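Local coordinates for F5/8 type C domain protein (Bacteroides ovatus, PDB 4ZRX) that probably hydrolyses alpha-L-fucosyl linkages in glycans, pairing a TIM-barrel fucosidase domain with a C-terminal F5/8 type C (discoidin-like) domain that may bind sugar, at residues D471-P476 with I580-I585; L498-Y503 with P547-F552; F520-D525 with V556-I561. All blocks are in the same frame, centred on the assembly; numbering follows the deposited sequence.

How the contacts relate
All three contacts lie in the C-terminal F5/8 type C domain, downstream of the TIM-barrel fucosidase region. Following the chain, 471-476 comes first and waits until the very end, 580-585, for its partner, so contact 1 closes a loop that spans the other two and brings the entry to the domain beside its exit. Next come 498-503 and then 520-525; the first is paired by 547-552 in contact 2, the second by 556-561 in contact 3. These two closures cross, their segments alternating along the chain. Contacts 1 and 2 share the sheet holding strands 495-503 and 580-584, and contact 3 joins that sheet to the five-stranded one across the sandwich.

Contact 1: residues D471-P476 with I580-I585; sequences DWNNLP and IGVMVI
Asn474 lays its carboxamide against the backbone of Val584 and binds it twice. Val584 N gives to Asn474 OD1 over 2.8 Å in an almost straight bond (176° at the hydrogen), while Asn474 ND2 gives to Val584 O over 2.9 Å, with that oxygen lying in the amide plane. Both donors arrive on in-plane lone pairs, so the flat group reads the donor and acceptor of one strand residue much as a neighbouring strand would. A chi1 of 71° puts its CG between the backbone N and the carbonyl carbon. The backbone joins the same strand separately, Asn474 N giving to Val582 O at 3.0 Å.

Asn473 is turned differently. With CG anti to the backbone N (chi1 -178°), its OD1 takes Val582 N at 3.0 Å, again on a lone pair, and its ND2 turns back to Leu475 O, approaching from above that carbonyl plane. Val582 is thus held at its N by Asn473 OD1 and at its O by Asn474 N.

Trp472 comes edge-on, CZ3 standing 3.7 Å from Gly581 N; the indole edge and Asn473 CB leave no room for a side chain at Gly581. The selenomethionine Met583 crosses the Asn474 side chain at about a right angle and rests its SE 3.7 Å from Trp472 C. Leu475 packs CB against Val582 CG2 at 4.0 Å.

Strand 580-584 is paired along its other edge with strand 495-503, and Trp472 also leans on Thr502. The loop thus sits beside the C-terminal strand, bringing the two ends of the domain together, as in other discoidin-like domains. Two asparagine amides, with one backbone N-H, do the work of backbone pairing: an irregular loop satisfies the outer N-H and C=O groups of a strand, and the paired bonds at Val584 fix which way the Asn474 amide is flipped.

Contact 2: residues L498-Y503 with P547-F552; sequences LSSFTY and PQTVAF
The ring of Phe552 lies against the backbone of Ser500, whose CA sits over one face in a CH-pi contact, 3.9 Å from the ring centroid. The Phe501 side chain crosses that of Phe552 at about a right angle, Phe552 CZ lying at the edge of the Phe501 ring, 3.8 Å from Phe501 CD1. Phe501 also runs side by side with Val550, its CE1 reaching Val550 CB at 3.6 Å. Thr502 and Thr549 meet on the other side of the sheet through their hydroxyls, with OG1 to OG1 at 2.6 Å and either able to donate. In both threonines chi1 (-69° and -65°) places OG1 beside the backbone N, where the two hydroxyls meet across a non-hydrogen-bonded pair.

Antiparallel backbone bonds set this register. Val550 N binds Phe501 O at 2.7 Å, Tyr503 and Gln548 bond reciprocally, and Phe552 N reaches Ser499 O at 3.0 Å, where the first strand turns its corner. A water there donates both to Ser499 O and to Phe552 O.

Farther out, Phe501 stacks on Phe520 of the opposing sheet, Tyr503 OH binds Ala515 N, and Gln548 NE2 binds Ser539 O. Strand 580-584 pairs with the far edge of 498-503. The chemistry is therefore two-sided: Phe501 and Phe552 meet Phe520 of the other sheet, while the threonine hydroxyls on the reverse side supply each other's polar partner.

Contact 3: residues F520-D525 with V556-I561; sequences FFVSMD and VQARFI
A classic beta bulge shapes this contact: Arg559 and Phe560 both face Ser523. Ser523 O accepts from Arg559 N at 3.0 Å and from Phe560 N at 2.8 Å, while Ser523 N returns a bond to Phe560 O at 3.1 Å. The ring of Phe560, its CG anti to the carbonyl carbon (chi1 -61°), turns its edge to the chain opposite, with Ser523 O and Met524 O close to the ring plane; CE1 comes 3.4 Å from Asp525 C. An alanine in place of Phe560 would remove the ring edge against Met524 and Asp525, which would probably open a gap there and beside Trp529, a residue that also touches the ring.

The bulge sits where the chain turns a corner at 559, leaving the sheet of strand 555-558 for strand 560-566 in the other sheet of the beta sandwich. Val522 fills the angle between the two, its CG1 3.7 Å from Val556 CG1 and 3.8 Å from Ala558 CB. Phe520 adds its CZ at 3.6 Å from Ile561 CB.

Beyond Ser523, Asp525 N gives to Ser523 OG, an ST turn; that hydroxyl is also bonded to Ser528 O and Gly526 N. Arg559 leads its guanidinium away from the pair, and its NE forms a salt bridge with Asp491 OD1 on strand 488-492.

Contact 1: residues D471-P476 with I580-I585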
loop_
_atom_site.group_PDB
_atom_site.type_symbol
_atom_site.label_atom_id
_atom_site.label_comp_id
_atom_site.label_asym_id
_atom_site.label_seq_id
_atom_site.Cartn_x
_atom_site.Cartn_y
_atom_site.Cartn_z
ATOM N N ASP A 471 -3.622 -3.871 26.563
ATOM C CA ASP A 471 -2.954 -3.877 27.854
ATOM C C ASP A 471 -3.922 -4.184 28.995
ATOM O O ASP A 471 -3.471 -4.500 30.079
ATOM C CB ASP A 471 -2.226 -2.550 28.090
ATOM C CG ASP A 471 -1.087 -2.323 27.088
ATOM O OD1 ASP A 471 -0.583 -3.314 26.450
ATOM O OD2 ASP A 471 -0.704 -1.137 26.936
ATOM N N TRP A 472 -5.225 -4.150 28.709
ATOM C CA TRP A 472 -6.305 -4.421 29.679
ATOM C C TRP A 472 -6.880 -5.862 29.608
ATOM O O TRP A 472 -7.830 -6.211 30.376
ATOM C CB TRP A 472 -7.434 -3.387 29.490
ATOM C CG TRP A 472 -7.800 -3.106 28.057
ATOM C CD1 TRP A 472 -7.290 -2.117 27.273
ATOM C CD2 TRP A 472 -8.755 -3.816 27.245
ATOM N NE1 TRP A 472 -7.837 -2.181 26.009
ATOM C CE2 TRP A 472 -8.754 -3.200 25.968
ATOM C CE3 TRP A 472 -9.597 -4.915 27.470
ATOM C CZ2 TRP A 472 -9.570 -3.631 24.924
ATOM C CZ3 TRP A 472 -10.426 -5.350 26.435
ATOM C CH2 TRP A 472 -10.391 -4.713 25.154
ATOM N N ASN A 473 -6.310 -6.712 28.743
ATOM C CA ASN A 473 -6.697 -8.131 28.682
ATOM C C ASN A 473 -5.442 -8.949 28.538
ATOM O O ASN A 473 -4.706 -8.774 27.544
ATOM C CB ASN A 473 -7.624 -8.416 27.507
ATOM C CG ASN A 473 -8.083 -9.887 27.456
ATOM O OD1 ASN A 473 -8.680 -10.386 28.411
ATOM N ND2 ASN A 473 -7.827 -10.569 26.352
ATOM N N ASN A 474 -5.173 -9.828 29.501
ATOM C CA ASN A 474 -3.981 -10.672 29.432
ATOM C C ASN A 474 -4.301 -12.165 29.362
ATOM O O ASN A 474 -3.416 -12.989 29.532
ATOM C CB ASN A 474 -3.035 -10.366 30.598
ATOM C CG ASN A 474 -3.583 -10.849 31.928
ATOM O OD1 ASN A 474 -4.774 -11.237 32.025
ATOM N ND2 ASN A 474 -2.738 -10.829 32.952
ATOM N N LEU A 475 -5.559 -12.501 29.086
ATOM C CA LEU A 475 -5.973 -13.893 28.844
ATOM C C LEU A 475 -6.491 -13.964 27.400
ATOM O O LEU A 475 -7.607 -13.483 27.121
ATOM C CB LEU A 475 -7.064 -14.337 29.836
ATOM C CG LEU A 475 -7.351 -15.852 29.834
ATOM C CD1 LEU A 475 -6.128 -16.651 30.276
ATOM C CD2 LEU A 475 -8.514 -16.155 30.763
ATOM N N PRO A 476 -5.675 -14.542 26.480
ATOM C CA PRO A 476 -6.086 -14.458 25.064
ATOM C C PRO A 476 -7.475 -15.077 24.861
ATOM O O PRO A 476 -7.789 -16.121 25.460
ATOM C CB PRO A 476 -4.999 -15.256 24.308
ATOM C CG PRO A 476 -3.797 -15.270 25.220
ATOM C CD PRO A 476 -4.331 -15.148 26.647
ATOM N N ILE A 580 -14.896 -7.368 26.005
ATOM C CA ILE A 580 -14.596 -7.678 27.368
ATOM C C ILE A 580 -13.137 -8.064 27.461
ATOM O O ILE A 580 -12.629 -8.775 26.584
ATOM C CB ILE A 580 -15.489 -8.847 27.838
ATOM C CG1 ILE A 580 -16.966 -8.432 27.809
ATOM C CG2 ILE A 580 -15.044 -9.328 29.192
ATOM C CD1 ILE A 580 -17.314 -7.295 28.734
ATOM N N GLY A 581 -12.462 -7.597 28.513
ATOM C CA GLY A 581 -11.122 -8.086 28.879
ATOM C C GLY A 581 -11.106 -8.448 30.357
ATOM O O GLY A 581 -11.992 -8.063 31.134
ATOM N N VAL A 582 -10.076 -9.191 30.737
ATOM C CA VAL A 582 -9.804 -9.491 32.116
ATOM C C VAL A 582 -8.287 -9.445 32.364
ATOM O O VAL A 582 -7.486 -9.683 31.427
ATOM C CB VAL A 582 -10.382 -10.900 32.511
ATOM C CG1 VAL A 582 -11.894 -10.963 32.301
ATOM C CG2 VAL A 582 -9.690 -12.072 31.744
HETATM N N MSE A 583 -7.915 -9.215 33.631
HETATM C CA MSE A 583 -6.548 -9.292 34.063
HETATM C C MSE A 583 -6.435 -10.406 35.063
HETATM O O MSE A 583 -7.068 -10.372 36.130
HETATM C CB MSE A 583 -6.054 -7.979 34.657
HETATM C CG MSE A 583 -5.999 -6.851 33.629
HETATM SE SE MSE A 583 -4.631 -7.151 32.205
HETATM C CE MSE A 583 -3.016 -6.973 33.317
ATOM N N VAL A 584 -5.671 -11.413 34.659
ATOM C CA VAL A 584 -5.311 -12.557 35.492
ATOM C C VAL A 584 -4.045 -12.196 36.287
ATOM O O VAL A 584 -3.110 -11.581 35.755
ATOM C CB VAL A 584 -5.052 -13.792 34.589
ATOM C CG1 VAL A 584 -4.447 -14.982 35.374
ATOM C CG2 VAL A 584 -6.338 -14.194 33.903
ATOM N N ILE A 585 -3.999 -12.631 37.537
ATOM C CA ILE A 585 -2.860 -12.373 38.401
ATOM C C ILE A 585 -1.841 -13.486 38.197
ATOM O O ILE A 585 -2.153 -14.633 38.500
ATOM C CB ILE A 585 -3.327 -12.298 39.870
ATOM C CG1 ILE A 585 -4.349 -11.153 39.987
ATOM C CG2 ILE A 585 -2.123 -12.109 40.831
ATOM C CD1 ILE A 585 -5.002 -11.012 41.338
#

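Contact 2: residues L498-Y503 with P547-F552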
loop_
_atom_site.group_PDB
_atom_site.type_symbol
_atom_site.label_atom_id
_atom_site.label_comp_id
_atom_site.label_asym_id
_atom_site.label_seq_id
_atom_site.Cartn_x
_atom_site.Cartn_y
_atom_site.Cartn_z
ATOM N N LEU A 498 -8.770 -13.239 38.932
ATOM C CA LEU A 498 -8.893 -11.937 38.266
ATOM C C LEU A 498 -8.633 -10.736 39.196
ATOM O O LEU A 498 -9.088 -10.734 40.333
ATOM C CB LEU A 498 -10.287 -11.798 37.680
ATOM C CG LEU A 498 -10.778 -12.881 36.716
ATOM C CD1 LEU A 498 -12.119 -12.448 36.179
ATOM C CD2 LEU A 498 -9.793 -13.184 35.598
ATOM N N SER A 499 -7.899 -9.724 38.721
ATOM C CA SER A 499 -7.821 -8.418 39.410
ATOM C C SER A 499 -8.804 -7.366 38.846
ATOM O O SER A 499 -9.019 -6.315 39.435
ATOM C CB SER A 499 -6.380 -7.875 39.377
ATOM O OG SER A 499 -5.886 -7.806 38.044
ATOM N N SER A 500 -9.368 -7.618 37.673
ATOM C CA SER A 500 -10.251 -6.635 37.030
ATOM C C SER A 500 -10.893 -7.268 35.815
ATOM O O SER A 500 -10.414 -8.326 35.333
ATOM C CB SER A 500 -9.469 -5.384 36.578
ATOM O OG SER A 500 -8.586 -5.682 35.478
ATOM N N PHE A 501 -11.982 -6.643 35.348
ATOM C CA PHE A 501 -12.462 -6.817 33.989
ATOM C C PHE A 501 -12.525 -5.432 33.365
ATOM O O PHE A 501 -12.561 -4.405 34.053
ATOM C CB PHE A 501 -13.807 -7.552 33.869
ATOM C CG PHE A 501 -15.041 -6.674 34.001
ATOM C CD1 PHE A 501 -15.487 -6.256 35.248
ATOM C CD2 PHE A 501 -15.762 -6.299 32.906
ATOM C CE1 PHE A 501 -16.607 -5.480 35.397
ATOM C CE2 PHE A 501 -16.911 -5.501 33.055
ATOM C CZ PHE A 501 -17.320 -5.107 34.327
ATOM N N THR A 502 -12.514 -5.419 32.044
ATOM C CA THR A 502 -12.597 -4.175 31.298
ATOM C C THR A 502 -13.736 -4.296 30.291
ATOM O O THR A 502 -13.985 -5.398 29.713
ATOM C CB THR A 502 -11.283 -3.961 30.587
ATOM O OG1 THR A 502 -10.295 -3.693 31.589
ATOM C CG2 THR A 502 -11.336 -2.795 29.587
ATOM N N TYR A 503 -14.474 -3.212 30.144
ATOM C CA TYR A 503 -15.452 -3.125 29.067
ATOM C C TYR A 503 -14.886 -2.107 28.077
ATOM O O TYR A 503 -14.597 -0.963 28.482
ATOM C CB TYR A 503 -16.796 -2.665 29.618
ATOM C CG TYR A 503 -17.795 -2.294 28.504
ATOM C CD1 TYR A 503 -18.049 -3.167 27.428
ATOM C CD2 TYR A 503 -18.499 -1.102 28.556
ATOM C CE1 TYR A 503 -18.976 -2.826 26.408
ATOM C CE2 TYR A 503 -19.456 -0.777 27.596
ATOM C CZ TYR A 503 -19.691 -1.637 26.531
ATOM O OH TYR A 503 -20.615 -1.248 25.590
ATOM N N PRO A 547 -11.816 2.334 26.768
ATOM C CA PRO A 547 -12.017 1.171 27.673
ATOM C C PRO A 547 -12.078 1.590 29.122
ATOM O O PRO A 547 -11.389 2.558 29.522
ATOM C CB PRO A 547 -10.765 0.319 27.399
ATOM C CG PRO A 547 -10.396 0.702 25.932
ATOM C CD PRO A 547 -10.692 2.137 25.812
ATOM N N GLN A 548 -12.925 0.899 29.899
ATOM C CA GLN A 548 -13.017 1.140 31.346
ATOM C C GLN A 548 -12.696 -0.133 32.035
ATOM O O GLN A 548 -13.404 -1.106 31.843
ATOM C CB GLN A 548 -14.402 1.596 31.773
ATOM C CG GLN A 548 -14.778 2.909 31.140
ATOM C CD GLN A 548 -15.928 3.625 31.867
ATOM O OE1 GLN A 548 -16.437 3.161 32.877
ATOM N NE2 GLN A 548 -16.284 4.777 31.372
ATOM N N THR A 549 -11.633 -0.079 32.827
ATOM C CA THR A 549 -11.170 -1.213 33.618
ATOM C C THR A 549 -11.763 -1.091 35.015
ATOM O O THR A 549 -11.685 -0.028 35.632
ATOM C CB THR A 549 -9.614 -1.238 33.602
ATOM O OG1 THR A 549 -9.150 -1.490 32.256
ATOM C CG2 THR A 549 -9.072 -2.313 34.560
ATOM N N VAL A 550 -12.476 -2.131 35.449
ATOM C CA VAL A 550 -13.115 -2.154 36.794
ATOM C C VAL A 550 -12.208 -2.957 37.670
ATOM O O VAL A 550 -12.106 -4.169 37.483
ATOM C CB VAL A 550 -14.503 -2.813 36.711
ATOM C CG1 VAL A 550 -15.125 -2.971 38.092
ATOM C CG2 VAL A 550 -15.367 -1.936 35.771
ATOM N N ALA A 551 -11.529 -2.266 38.590
ATOM C CA ALA A 551 -10.557 -2.865 39.464
ATOM C C ALA A 551 -11.392 -3.497 40.588
ATOM O O ALA A 551 -12.256 -2.836 41.170
ATOM C CB ALA A 551 -9.594 -1.816 40.016
ATOM N N PHE A 552 -11.145 -4.762 40.861
ATOM C CA PHE A 552 -11.860 -5.450 41.965
ATOM C C PHE A 552 -11.207 -5.120 43.306
ATOM O O PHE A 552 -9.981 -5.000 43.392
ATOM C CB PHE A 552 -11.874 -6.963 41.705
ATOM C CG PHE A 552 -12.565 -7.362 40.402
ATOM C CD1 PHE A 552 -13.630 -6.628 39.880
ATOM C CD2 PHE A 552 -12.160 -8.501 39.724
ATOM C CE1 PHE A 552 -14.267 -7.023 38.722
ATOM C CE2 PHE A 552 -12.788 -8.884 38.562
ATOM C CZ PHE A 552 -13.856 -8.136 38.068
HETATM O O HOH W 1 -8.077 -5.452 41.693
#

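Contact 3: residues F520-D525 with V556-I561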
loop_
_atom_site.group_PDB
_atom_site.type_symbol
_atom_site.label_atom_id
_atom_site.label_comp_id
_atom_site.label_asym_id
_atom_site.label_seq_id
_atom_site.Cartn_x
_atom_site.Cartn_y
_atom_site.Cartn_z
ATOM N N PHE A 520 -21.662 -7.521 37.280
ATOM C CA PHE A 520 -20.704 -8.482 36.794
ATOM C C PHE A 520 -20.731 -9.661 37.754
ATOM O O PHE A 520 -20.824 -9.467 38.989
ATOM C CB PHE A 520 -19.339 -7.861 36.775
ATOM C CG PHE A 520 -18.300 -8.730 36.162
ATOM C CD1 PHE A 520 -18.188 -8.827 34.762
ATOM C CD2 PHE A 520 -17.407 -9.421 36.951
ATOM C CE1 PHE A 520 -17.217 -9.633 34.197
ATOM C CE2 PHE A 520 -16.431 -10.242 36.403
ATOM C CZ PHE A 520 -16.295 -10.315 35.003
ATOM N N PHE A 521 -20.714 -10.868 37.191
ATOM C CA PHE A 521 -20.856 -12.099 37.965
ATOM C C PHE A 521 -19.766 -13.084 37.597
ATOM O O PHE A 521 -19.283 -13.105 36.446
ATOM C CB PHE A 521 -22.201 -12.774 37.699
ATOM C CG PHE A 521 -23.411 -11.944 37.988
ATOM C CD1 PHE A 521 -23.921 -11.068 37.044
ATOM C CD2 PHE A 521 -24.103 -12.084 39.194
ATOM C CE1 PHE A 521 -25.070 -10.323 37.290
ATOM C CE2 PHE A 521 -25.264 -11.339 39.456
ATOM C CZ PHE A 521 -25.757 -10.472 38.501
ATOM N N VAL A 522 -19.425 -13.961 38.549
ATOM C CA VAL A 522 -18.458 -15.013 38.284
ATOM C C VAL A 522 -19.013 -16.380 38.733
ATOM O O VAL A 522 -19.873 -16.428 39.584
ATOM C CB VAL A 522 -17.100 -14.727 38.938
ATOM C CG1 VAL A 522 -16.469 -13.521 38.293
ATOM C CG2 VAL A 522 -17.216 -14.505 40.476
ATOM N N SER A 523 -18.518 -17.448 38.116
ATOM C CA SER A 523 -18.909 -18.812 38.489
ATOM C C SER A 523 -17.783 -19.772 38.181
ATOM O O SER A 523 -16.983 -19.567 37.236
ATOM C CB SER A 523 -20.126 -19.213 37.688
ATOM O OG SER A 523 -20.552 -20.512 38.038
HETATM N N MSE A 524 -17.713 -20.829 38.970
HETATM C CA MSE A 524 -16.788 -21.939 38.692
HETATM C C MSE A 524 -17.358 -22.997 37.737
HETATM O O MSE A 524 -16.598 -23.678 37.011
HETATM C CB MSE A 524 -16.326 -22.574 40.005
HETATM C CG MSE A 524 -15.605 -21.582 40.934
HETATM SE SE MSE A 524 -13.918 -20.894 40.164
HETATM C CE MSE A 524 -12.938 -22.583 40.084
ATOM N N ASP A 525 -18.685 -23.146 37.752
ATOM C CA ASP A 525 -19.368 -24.219 37.035
ATOM C C ASP A 525 -20.363 -23.703 35.978
ATOM O O ASP A 525 -20.959 -24.486 35.254
ATOM C CB ASP A 525 -20.038 -25.195 38.031
ATOM C CG ASP A 525 -21.122 -24.538 38.898
ATOM O OD1 ASP A 525 -21.353 -23.306 38.845
ATOM O OD2 ASP A 525 -21.762 -25.269 39.661
ATOM N N VAL A 556 -10.525 -12.290 42.540
ATOM C CA VAL A 556 -11.784 -12.954 42.227
ATOM C C VAL A 556 -11.489 -14.239 41.440
ATOM O O VAL A 556 -10.984 -14.177 40.314
ATOM C CB VAL A 556 -12.657 -12.000 41.397
ATOM C CG1 VAL A 556 -13.895 -12.693 40.803
ATOM C CG2 VAL A 556 -13.060 -10.805 42.213
ATOM N N GLN A 557 -11.806 -15.394 42.013
ATOM C CA GLN A 557 -11.595 -16.649 41.310
ATOM C C GLN A 557 -12.760 -16.869 40.328
ATOM O O GLN A 557 -13.931 -16.595 40.651
ATOM C CB GLN A 557 -11.433 -17.806 42.280
ATOM C CG GLN A 557 -10.582 -18.948 41.698
ATOM C CD GLN A 557 -10.230 -20.003 42.753
ATOM O OE1 GLN A 557 -10.054 -19.678 43.922
ATOM N NE2 GLN A 557 -10.121 -21.258 42.340
ATOM N N ALA A 558 -12.433 -17.317 39.113
ATOM C CA ALA A 558 -13.457 -17.497 38.104
ATOM C C ALA A 558 -13.055 -18.469 36.985
ATOM O O ALA A 558 -11.877 -18.600 36.630
ATOM C CB ALA A 558 -13.873 -16.148 37.510
ATOM N N ARG A 559 -14.064 -19.177 36.494
ATOM C CA ARG A 559 -13.982 -19.987 35.279
ATOM C C ARG A 559 -14.882 -19.368 34.229
ATOM O O ARG A 559 -14.500 -19.302 33.051
ATOM C CB ARG A 559 -14.399 -21.431 35.566
ATOM C CG ARG A 559 -14.622 -22.352 34.340
ATOM C CD ARG A 559 -13.365 -22.531 33.556
ATOM N NE ARG A 559 -13.614 -23.178 32.269
ATOM C CZ ARG A 559 -13.219 -24.403 31.930
ATOM N NH1 ARG A 559 -12.521 -25.180 32.764
ATOM N NH2 ARG A 559 -13.505 -24.848 30.712
ATOM N N PHE A 560 -16.085 -18.961 34.649
ATOM C CA PHE A 560 -17.073 -18.323 33.789
ATOM C C PHE A 560 -17.280 -16.904 34.286
ATOM O O PHE A 560 -17.167 -16.652 35.473
ATOM C CB PHE A 560 -18.429 -19.056 33.817
ATOM C CG PHE A 560 -18.372 -20.504 33.336
ATOM C CD1 PHE A 560 -17.949 -21.523 34.198
ATOM C CD2 PHE A 560 -18.810 -20.853 32.055
ATOM C CE1 PHE A 560 -17.906 -22.881 33.768
ATOM C CE2 PHE A 560 -18.788 -22.210 31.623
ATOM C CZ PHE A 560 -18.331 -23.217 32.486
ATOM N N ILE A 561 -17.572 -15.976 33.374
ATOM C CA ILE A 561 -17.950 -14.621 33.759
ATOM C C ILE A 561 -19.220 -14.283 33.043
ATOM O O ILE A 561 -19.524 -14.860 32.009
ATOM C CB ILE A 561 -16.864 -13.558 33.467
ATOM C CG1 ILE A 561 -16.565 -13.458 31.949
ATOM C CG2 ILE A 561 -15.596 -13.911 34.234
ATOM C CD1 ILE A 561 -15.448 -12.431 31.630
#